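Local coordinates for SJCHGC06286 protein (PDB 3QBR) that probably binds BH domains of partner proteins, as a member of the Bcl-2 family of apoptosis regulators, at residues C25-A33 with F126-L134; N57-L68 with W170-G178. All coordinates share one frame; numbering follows the deposited sequence.

Both contacts join remote parts of an all-helical Bcl-2-family domain, in a construct that stops short of the protein's natural C-terminus. Interaction 1 lies about 5 Å from the centre of the chain and is mostly buried; it sets helix 17-31 against helix 119-137. Interaction 2, about 15 Å from the centre and partly exposed, lays the last helix, 172-176, against helix 58-79. The first is largely apolar and aromatic with one arginine, R130, whose aliphatic part lies across the middle of the contact and whose guanidinium reaches S32, whereas the second surrounds an aliphatic centre with serine and amide hydrogen bonds. Their segments alternate along the chain, and they meet directly where I62 packs on F28 and L66 on S32.

Interaction 1: C25-A33 with F126-L134; sequences CHSFLLASA and FAFLRILVL
L29 and R130 stand opposite each other, 6.3 Å between their CA atoms, midway along two inclined helices. The axes of 25-31 and 126-134 come no nearer than 10.6 Å, with an angle of 64° between their N-to-C directions, and the matching of C25 with F126, L29 with R130 and A33 with L134 advances by about one helical turn on each side. At this spacing side chains fill the interface. L29 splits its work between two branches: CD2 lies 3.6 Å from R130 CA, the two side chains running past each other in opposite senses, while CD1 meets V133 CG2 tip to tip at 4.2 Å.

The aromatic end of the contact is an offset edge-to-face pair. F126 directs its edge to the face of F28, with centroids 5.7 Å apart and planes at 86°. The same side of the F28 ring, at CE2 next to CD2, brings its edge to F126 O, an oxygen already accepting the helical bond from R130 N. C25 SG sits obliquely beside the F126 ring, 3.8 Å from CE1, and also touches L129 CD2.

Helix 119-137 is the central hydrophobic helix around which a Bcl-2 fold is built. Here helix 17-31 covers one flank, while helices 58-79, 142-159 and 99-113 also contact the 126-134 segment.

Polar groups gather where the first helix runs out. S32 OG donates to F28 O at 2.9 Å, and the same hydroxyl lies over one face of the F28 ring, toward its rim. R130 starts out extended, which brings CD alongside S32 OG; the bend at chi3 (91°) then turns an edge of the guanidinium to S32 O. One guanidinium face receives L134 CD1, whose sister methyl CD2 meets A33 CB.

Interaction 2: N57-L68 with W170-G178; sequences NGQEIIHSLLQL and WSGLIEFSG
I61 is wedged against W170, L173 and I174, and its branches can be followed outward from CB. CG2 leaves toward L173, reaching CD1 at 3.9 Å. CG1, set beside the backbone N (chi1 -65°), touches I174 CD1, the two isoleucine side chains crossing at about a right angle. The chain then runs on extended, and its tip, CD1, ends 3.8 Å from W170 CB and close to the peptide between W170 and S171. I174 in turn lays its own CD1 against CB of E60 and of N57.

Around this apolar centre, axes of the short segments 58-68 and 172-176 approach to 8.3 Å at 48°. The sequence around W170 resembles a BH2 motif, and helix 58-79 a BH3 region, so the pairing is consistent with the Bcl-2 fold. W119 and V123 of helix 119-137 back L173 and L68, respectively.

Polar links flank the core. N57 ND2 donates to S171 OG at 3.0 Å, with an N-H...O angle of 159° and the acceptor close to the amide plane. S64 OG and S177 OG are hydrogen-bonded at 2.8 Å, and L173 O also lies within reach of the S177 hydroxyl. Farther along, Q67 NE2 makes a weak bond to S177 O. L68 CD1 meets the edge of the F176 ring at CD2, 3.7 Å away, and aromatic side chains of another protein's chain pack on L68 and meet the F176 ring.

Interaction 1: C25-A33 with F126-L134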
loop_
_atom_site.group_PDB
_atom_site.type_symbol
_atom_site.label_atom_id
_atom_site.label_comp_id
_atom_site.label_asym_id
_atom_site.label_seq_id
_atom_site.Cartn_x
_atom_site.Cartn_y
_atom_site.Cartn_z
ATOM N N CYS A 25 7.336 -2.899 -1.235
ATOM C CA CYS A 25 5.983 -3.182 -1.687
ATOM C C CYS A 25 5.862 -4.582 -2.217
ATOM O O CYS A 25 4.982 -5.317 -1.763
ATOM C CB CYS A 25 5.524 -2.205 -2.757
ATOM S SG CYS A 25 5.305 -0.600 -2.077
ATOM N N HIS A 26 6.720 -4.936 -3.184
ATOM C CA HIS A 26 6.792 -6.328 -3.672
ATOM C C HIS A 26 6.858 -7.373 -2.532
ATOM O O HIS A 26 5.974 -8.221 -2.407
ATOM C CB HIS A 26 7.936 -6.507 -4.676
ATOM C CG HIS A 26 7.751 -5.732 -5.941
ATOM N ND1 HIS A 26 6.723 -5.983 -6.824
ATOM C CD2 HIS A 26 8.455 -4.707 -6.473
ATOM C CE1 HIS A 26 6.801 -5.147 -7.845
ATOM N NE2 HIS A 26 7.846 -4.365 -7.657
ATOM N N SER A 27 7.866 -7.295 -1.675
ATOM C CA SER A 27 7.991 -8.274 -0.601
ATOM C C SER A 27 6.742 -8.315 0.228
ATOM O O SER A 27 6.222 -9.388 0.513
ATOM C CB SER A 27 9.157 -7.950 0.325
ATOM O OG SER A 27 10.315 -7.681 -0.429
ATOM N N PHE A 28 6.282 -7.146 0.655
ATOM C CA PHE A 28 5.128 -7.077 1.542
ATOM C C PHE A 28 3.913 -7.732 0.893
ATOM O O PHE A 28 3.234 -8.521 1.517
ATOM C CB PHE A 28 4.824 -5.637 1.978
ATOM C CG PHE A 28 3.403 -5.442 2.435
ATOM C CD1 PHE A 28 2.985 -5.940 3.659
ATOM C CD2 PHE A 28 2.478 -4.790 1.627
ATOM C CE1 PHE A 28 1.670 -5.772 4.077
ATOM C CE2 PHE A 28 1.174 -4.628 2.040
ATOM C CZ PHE A 28 0.771 -5.121 3.271
ATOM N N LEU A 29 3.653 -7.421 -0.367
ATOM C CA LEU A 29 2.613 -8.135 -1.092
ATOM C C LEU A 29 2.859 -9.667 -1.210
ATOM O O LEU A 29 1.926 -10.470 -1.104
ATOM C CB LEU A 29 2.385 -7.508 -2.466
ATOM C CG LEU A 29 1.982 -6.032 -2.504
ATOM C CD1 LEU A 29 2.118 -5.478 -3.946
ATOM C CD2 LEU A 29 0.560 -5.786 -1.905
ATOM N N LEU A 30 4.099 -10.089 -1.427
ATOM C CA LEU A 30 4.340 -11.533 -1.507
ATOM C C LEU A 30 4.136 -12.235 -0.164
ATOM O O LEU A 30 3.827 -13.425 -0.122
ATOM C CB LEU A 30 5.732 -11.847 -2.043
ATOM C CG LEU A 30 6.006 -11.447 -3.492
ATOM C CD1 LEU A 30 7.285 -12.112 -3.988
ATOM C CD2 LEU A 30 4.841 -11.793 -4.402
ATOM N N ALA A 31 4.297 -11.499 0.929
ATOM C CA ALA A 31 4.215 -12.110 2.257
ATOM C C ALA A 31 2.850 -11.976 2.906
ATOM O O ALA A 31 2.650 -12.439 4.016
ATOM C CB ALA A 31 5.287 -11.559 3.188
ATOM N N SER A 32 1.896 -11.378 2.212
ATOM C CA SER A 32 0.597 -11.149 2.832
ATOM C C SER A 32 -0.560 -11.682 1.971
ATOM O O SER A 32 -1.707 -11.369 2.232
ATOM C CB SER A 32 0.417 -9.659 3.138
ATOM O OG SER A 32 0.398 -8.886 1.941
ATOM N N ALA A 33 -0.255 -12.488 0.952
ATOM C CA ALA A 33 -1.275 -13.013 0.044
ATOM C C ALA A 33 -1.527 -14.468 0.361
ATOM O O ALA A 33 -0.690 -15.118 0.970
ATOM C CB ALA A 33 -0.820 -12.874 -1.413
ATOM N N PHE A 126 -0.079 0.890 2.540
ATOM C CA PHE A 126 0.219 -0.501 2.227
ATOM C C PHE A 126 -1.004 -1.403 2.332
ATOM O O PHE A 126 -1.171 -2.313 1.514
ATOM C CB PHE A 126 1.332 -1.064 3.118
ATOM C CG PHE A 126 2.699 -0.483 2.832
ATOM C CD1 PHE A 126 3.560 -1.101 1.925
ATOM C CD2 PHE A 126 3.130 0.680 3.472
ATOM C CE1 PHE A 126 4.845 -0.572 1.652
ATOM C CE2 PHE A 126 4.403 1.218 3.208
ATOM C CZ PHE A 126 5.270 0.586 2.293
ATOM N N ALA A 127 -1.847 -1.185 3.338
ATOM C CA ALA A 127 -2.972 -2.096 3.535
ATOM C C ALA A 127 -3.963 -1.944 2.382
ATOM O O ALA A 127 -4.537 -2.936 1.879
ATOM C CB ALA A 127 -3.636 -1.872 4.870
ATOM N N PHE A 128 -4.115 -0.698 1.937
ATOM C CA PHE A 128 -5.007 -0.388 0.836
ATOM C C PHE A 128 -4.480 -0.857 -0.504
ATOM O O PHE A 128 -5.228 -1.418 -1.307
ATOM C CB PHE A 128 -5.240 1.111 0.754
ATOM C CG PHE A 128 -6.307 1.515 -0.229
ATOM C CD1 PHE A 128 -7.606 1.062 -0.090
ATOM C CD2 PHE A 128 -6.022 2.398 -1.248
ATOM C CE1 PHE A 128 -8.599 1.467 -0.987
ATOM C CE2 PHE A 128 -7.012 2.819 -2.138
ATOM C CZ PHE A 128 -8.293 2.345 -2.008
ATOM N N LEU A 129 -3.210 -0.575 -0.769
ATOM C CA LEU A 129 -2.548 -1.062 -1.991
ATOM C C LEU A 129 -2.685 -2.594 -2.109
ATOM O O LEU A 129 -2.997 -3.116 -3.175
ATOM C CB LEU A 129 -1.081 -0.641 -1.995
ATOM C CG LEU A 129 -0.129 -1.175 -3.066
ATOM C CD1 LEU A 129 -0.384 -0.566 -4.468
ATOM C CD2 LEU A 129 1.309 -0.916 -2.592
ATOM N N ARG A 130 -2.505 -3.294 -0.993
ATOM C CA ARG A 130 -2.730 -4.745 -0.930
ATOM C C ARG A 130 -4.125 -5.136 -1.396
ATOM O O ARG A 130 -4.306 -6.082 -2.168
ATOM C CB ARG A 130 -2.557 -5.241 0.501
ATOM C CG ARG A 130 -2.508 -6.726 0.604
ATOM C CD ARG A 130 -2.352 -7.192 2.049
ATOM N NE ARG A 130 -3.687 -7.388 2.583
ATOM C CZ ARG A 130 -4.245 -8.572 2.788
ATOM N NH1 ARG A 130 -3.561 -9.683 2.556
ATOM N NH2 ARG A 130 -5.482 -8.640 3.253
ATOM N N ILE A 131 -5.107 -4.395 -0.899
ATOM C CA ILE A 131 -6.509 -4.681 -1.134
ATOM C C ILE A 131 -6.820 -4.496 -2.611
ATOM O O ILE A 131 -7.466 -5.337 -3.225
ATOM C CB ILE A 131 -7.392 -3.790 -0.219
ATOM C CG1 ILE A 131 -7.556 -4.466 1.139
ATOM C CG2 ILE A 131 -8.738 -3.484 -0.861
ATOM C CD1 ILE A 131 -7.806 -3.498 2.280
ATOM N N LEU A 132 -6.319 -3.411 -3.183
ATOM C CA LEU A 132 -6.459 -3.162 -4.610
ATOM C C LEU A 132 -5.810 -4.253 -5.437
ATOM O O LEU A 132 -6.421 -4.765 -6.380
ATOM C CB LEU A 132 -5.830 -1.818 -4.983
ATOM C CG LEU A 132 -6.506 -0.581 -4.371
ATOM C CD1 LEU A 132 -5.991 0.716 -4.957
ATOM C CD2 LEU A 132 -7.999 -0.665 -4.594
ATOM N N VAL A 133 -4.561 -4.584 -5.090
ATOM C CA VAL A 133 -3.762 -5.561 -5.828
ATOM C C VAL A 133 -4.441 -6.940 -5.812
ATOM O O VAL A 133 -4.611 -7.582 -6.852
ATOM C CB VAL A 133 -2.294 -5.632 -5.295
ATOM C CG1 VAL A 133 -1.605 -7.010 -5.661
ATOM C CG2 VAL A 133 -1.489 -4.413 -5.789
ATOM N N LEU A 134 -4.852 -7.375 -4.633
ATOM C CA LEU A 134 -5.580 -8.631 -4.512
ATOM C C LEU A 134 -6.908 -8.665 -5.276
ATOM O O LEU A 134 -7.339 -9.727 -5.725
ATOM C CB LEU A 134 -5.814 -8.942 -3.047
ATOM C CG LEU A 134 -4.513 -9.246 -2.320
ATOM C CD1 LEU A 134 -4.760 -9.482 -0.818
ATOM C CD2 LEU A 134 -3.825 -10.437 -2.987
#

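Interaction 2: N57-L68 with W170-G178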
loop_
_atom_site.group_PDB
_atom_site.type_symbol
_atom_site.label_atom_id
_atom_site.label_comp_id
_atom_site.label_asym_id
_atom_site.label_seq_id
_atom_site.Cartn_x
_atom_site.Cartn_y
_atom_site.Cartn_z
ATOM N N ASN A 57 17.214 -4.226 7.210
ATOM C CA ASN A 57 16.201 -4.574 8.197
ATOM C C ASN A 57 14.929 -5.034 7.537
ATOM O O ASN A 57 13.919 -5.235 8.202
ATOM C CB ASN A 57 15.918 -3.387 9.088
ATOM C CG ASN A 57 17.156 -2.901 9.779
ATOM O OD1 ASN A 57 18.116 -3.657 9.936
ATOM N ND2 ASN A 57 17.160 -1.632 10.193
ATOM N N GLY A 58 14.998 -5.198 6.217
ATOM C CA GLY A 58 13.868 -5.619 5.415
ATOM C C GLY A 58 12.924 -6.588 6.106
ATOM O O GLY A 58 11.708 -6.407 6.072
ATOM N N GLN A 59 13.469 -7.622 6.734
ATOM C CA GLN A 59 12.607 -8.639 7.325
ATOM C C GLN A 59 11.854 -8.088 8.521
ATOM O O GLN A 59 10.643 -8.289 8.651
ATOM C CB GLN A 59 13.397 -9.893 7.711
ATOM C CG GLN A 59 13.580 -10.872 6.565
ATOM C CD GLN A 59 14.061 -12.239 7.034
ATOM O OE1 GLN A 59 14.612 -12.377 8.133
ATOM N NE2 GLN A 59 13.854 -13.261 6.201
ATOM N N GLU A 60 12.580 -7.408 9.401
ATOM C CA GLU A 60 11.971 -6.708 10.524
ATOM C C GLU A 60 10.858 -5.726 10.082
ATOM O O GLU A 60 9.783 -5.676 10.681
ATOM C CB GLU A 60 13.048 -5.990 11.337
ATOM C CG GLU A 60 13.681 -6.874 12.355
ATOM C CD GLU A 60 12.645 -7.746 13.046
ATOM O OE1 GLU A 60 11.682 -7.188 13.626
ATOM O OE2 GLU A 60 12.782 -8.992 13.002
ATOM N N ILE A 61 11.113 -4.990 9.009
ATOM C CA ILE A 61 10.165 -4.019 8.507
ATOM C C ILE A 61 8.890 -4.680 7.980
ATOM O O ILE A 61 7.796 -4.190 8.230
ATOM C CB ILE A 61 10.802 -3.135 7.415
ATOM C CG1 ILE A 61 11.929 -2.277 8.005
ATOM C CG2 ILE A 61 9.739 -2.282 6.745
ATOM C CD1 ILE A 61 12.658 -1.425 6.939
ATOM N N ILE A 62 9.045 -5.783 7.245
ATOM C CA ILE A 62 7.922 -6.531 6.681
ATOM C C ILE A 62 7.092 -7.169 7.797
ATOM O O ILE A 62 5.878 -7.154 7.736
ATOM C CB ILE A 62 8.402 -7.659 5.724
ATOM C CG1 ILE A 62 8.910 -7.091 4.397
ATOM C CG2 ILE A 62 7.287 -8.706 5.489
ATOM C CD1 ILE A 62 7.860 -6.427 3.513
ATOM N N HIS A 63 7.748 -7.737 8.807
ATOM C CA HIS A 63 7.048 -8.250 9.988
ATOM C C HIS A 63 6.169 -7.180 10.671
ATOM O O HIS A 63 4.981 -7.407 10.948
ATOM C CB HIS A 63 8.027 -8.849 11.004
ATOM C CG HIS A 63 8.635 -10.146 10.571
ATOM N ND1 HIS A 63 7.967 -11.066 9.785
ATOM C CD2 HIS A 63 9.853 -10.694 10.825
ATOM C CE1 HIS A 63 8.747 -12.109 9.562
ATOM N NE2 HIS A 63 9.896 -11.909 10.186
ATOM N N SER A 64 6.761 -6.017 10.932
ATOM C CA SER A 64 6.028 -4.902 11.496
ATOM C C SER A 64 4.827 -4.605 10.641
ATOM O O SER A 64 3.727 -4.438 11.155
ATOM C CB SER A 64 6.902 -3.652 11.594
ATOM O OG SER A 64 7.827 -3.784 12.651
ATOM N N LEU A 65 5.030 -4.528 9.334
ATOM C CA LEU A 65 3.930 -4.156 8.448
ATOM C C LEU A 65 2.793 -5.170 8.475
ATOM O O LEU A 65 1.630 -4.809 8.307
ATOM C CB LEU A 65 4.421 -3.989 7.023
ATOM C CG LEU A 65 4.931 -2.617 6.683
ATOM C CD1 LEU A 65 5.472 -2.697 5.282
ATOM C CD2 LEU A 65 3.774 -1.602 6.790
ATOM N N LEU A 66 3.137 -6.442 8.659
ATOM C CA LEU A 66 2.125 -7.490 8.697
ATOM C C LEU A 66 1.320 -7.305 9.966
ATOM O O LEU A 66 0.090 -7.358 9.954
ATOM C CB LEU A 66 2.726 -8.912 8.619
ATOM C CG LEU A 66 3.275 -9.368 7.253
ATOM C CD1 LEU A 66 4.174 -10.567 7.414
ATOM C CD2 LEU A 66 2.202 -9.680 6.256
ATOM N N GLN A 67 2.014 -7.069 11.067
ATOM C CA GLN A 67 1.296 -6.813 12.297
ATOM C C GLN A 67 0.368 -5.594 12.155
ATOM O O GLN A 67 -0.807 -5.671 12.486
ATOM C CB GLN A 67 2.268 -6.642 13.444
ATOM C CG GLN A 67 1.585 -6.309 14.765
ATOM C CD GLN A 67 2.567 -5.704 15.738
ATOM O OE1 GLN A 67 3.460 -6.392 16.225
ATOM N NE2 GLN A 67 2.438 -4.395 15.991
ATOM N N LEU A 68 0.898 -4.506 11.603
ATOM C CA LEU A 68 0.210 -3.221 11.530
ATOM C C LEU A 68 -0.883 -3.161 10.460
ATOM O O LEU A 68 -1.874 -2.463 10.638
ATOM C CB LEU A 68 1.225 -2.089 11.296
ATOM C CG LEU A 68 2.227 -1.752 12.410
ATOM C CD1 LEU A 68 3.323 -0.823 11.888
ATOM C CD2 LEU A 68 1.554 -1.127 13.611
ATOM N N TRP A 170 12.676 3.818 6.584
ATOM C CA TRP A 170 11.633 2.796 6.583
ATOM C C TRP A 170 11.660 1.965 7.844
ATOM O O TRP A 170 10.653 1.386 8.214
ATOM C CB TRP A 170 11.784 1.903 5.360
ATOM C CG TRP A 170 11.161 2.480 4.143
ATOM C CD1 TRP A 170 11.770 2.735 2.939
ATOM C CD2 TRP A 170 9.785 2.870 3.991
ATOM N NE1 TRP A 170 10.851 3.243 2.047
ATOM C CE2 TRP A 170 9.629 3.345 2.670
ATOM C CE3 TRP A 170 8.669 2.840 4.841
ATOM C CZ2 TRP A 170 8.393 3.814 2.179
ATOM C CZ3 TRP A 170 7.453 3.283 4.361
ATOM C CH2 TRP A 170 7.323 3.778 3.039
ATOM N N SER A 171 12.813 1.910 8.503
ATOM C CA SER A 171 12.941 1.145 9.745
ATOM C C SER A 171 12.180 1.766 10.895
ATOM O O SER A 171 12.033 1.138 11.927
ATOM C CB SER A 171 14.405 0.998 10.155
ATOM O OG SER A 171 15.134 0.314 9.166
ATOM N N GLY A 172 11.726 3.006 10.724
ATOM C CA GLY A 172 10.857 3.646 11.697
ATOM C C GLY A 172 9.740 2.704 12.104
ATOM O O GLY A 172 9.380 2.589 13.288
ATOM N N LEU A 173 9.214 2.002 11.107
ATOM C CA LEU A 173 8.105 1.079 11.311
ATOM C C LEU A 173 8.386 0.056 12.433
ATOM O O LEU A 173 7.497 -0.307 13.213
ATOM C CB LEU A 173 7.764 0.383 9.981
ATOM C CG LEU A 173 7.167 1.298 8.913
ATOM C CD1 LEU A 173 7.347 0.689 7.538
ATOM C CD2 LEU A 173 5.679 1.623 9.206
ATOM N N ILE A 174 9.624 -0.409 12.504
ATOM C CA ILE A 174 9.969 -1.434 13.469
ATOM C C ILE A 174 9.629 -0.931 14.872
ATOM O O ILE A 174 8.799 -1.511 15.577
ATOM C CB ILE A 174 11.443 -1.817 13.356
ATOM C CG1 ILE A 174 11.708 -2.424 11.972
ATOM C CG2 ILE A 174 11.813 -2.782 14.467
ATOM C CD1 ILE A 174 13.160 -2.692 11.685
ATOM N N GLU A 175 10.240 0.181 15.256
ATOM C CA GLU A 175 9.955 0.793 16.545
ATOM C C GLU A 175 8.506 1.279 16.657
ATOM O O GLU A 175 7.862 1.051 17.668
ATOM C CB GLU A 175 10.917 1.947 16.791
ATOM C CG GLU A 175 11.095 2.314 18.249
ATOM C CD GLU A 175 12.238 3.308 18.445
ATOM O OE1 GLU A 175 12.467 3.756 19.592
ATOM O OE2 GLU A 175 12.911 3.645 17.441
ATOM N N PHE A 176 7.993 1.949 15.630
ATOM C CA PHE A 176 6.605 2.411 15.671
ATOM C C PHE A 176 5.686 1.326 16.212
ATOM O O PHE A 176 4.706 1.601 16.909
ATOM C CB PHE A 176 6.128 2.831 14.282
ATOM C CG PHE A 176 4.680 3.247 14.235
ATOM C CD1 PHE A 176 4.237 4.363 14.934
ATOM C CD2 PHE A 176 3.754 2.519 13.494
ATOM C CE1 PHE A 176 2.889 4.747 14.895
ATOM C CE2 PHE A 176 2.405 2.904 13.441
ATOM C CZ PHE A 176 1.973 4.015 14.150
ATOM N N SER A 177 6.030 0.086 15.898
ATOM C CA SER A 177 5.169 -1.054 16.157
ATOM C C SER A 177 5.465 -1.798 17.460
ATOM O O SER A 177 4.726 -2.705 17.801
ATOM C CB SER A 177 5.276 -2.038 14.992
ATOM O OG SER A 177 6.605 -2.515 14.881
ATOM N N GLY A 178 6.551 -1.444 18.152
ATOM C CA GLY A 178 6.958 -2.122 19.377
ATOM C C GLY A 178 7.766 -3.397 19.187
ATOM O O GLY A 178 8.657 -3.499 18.327
#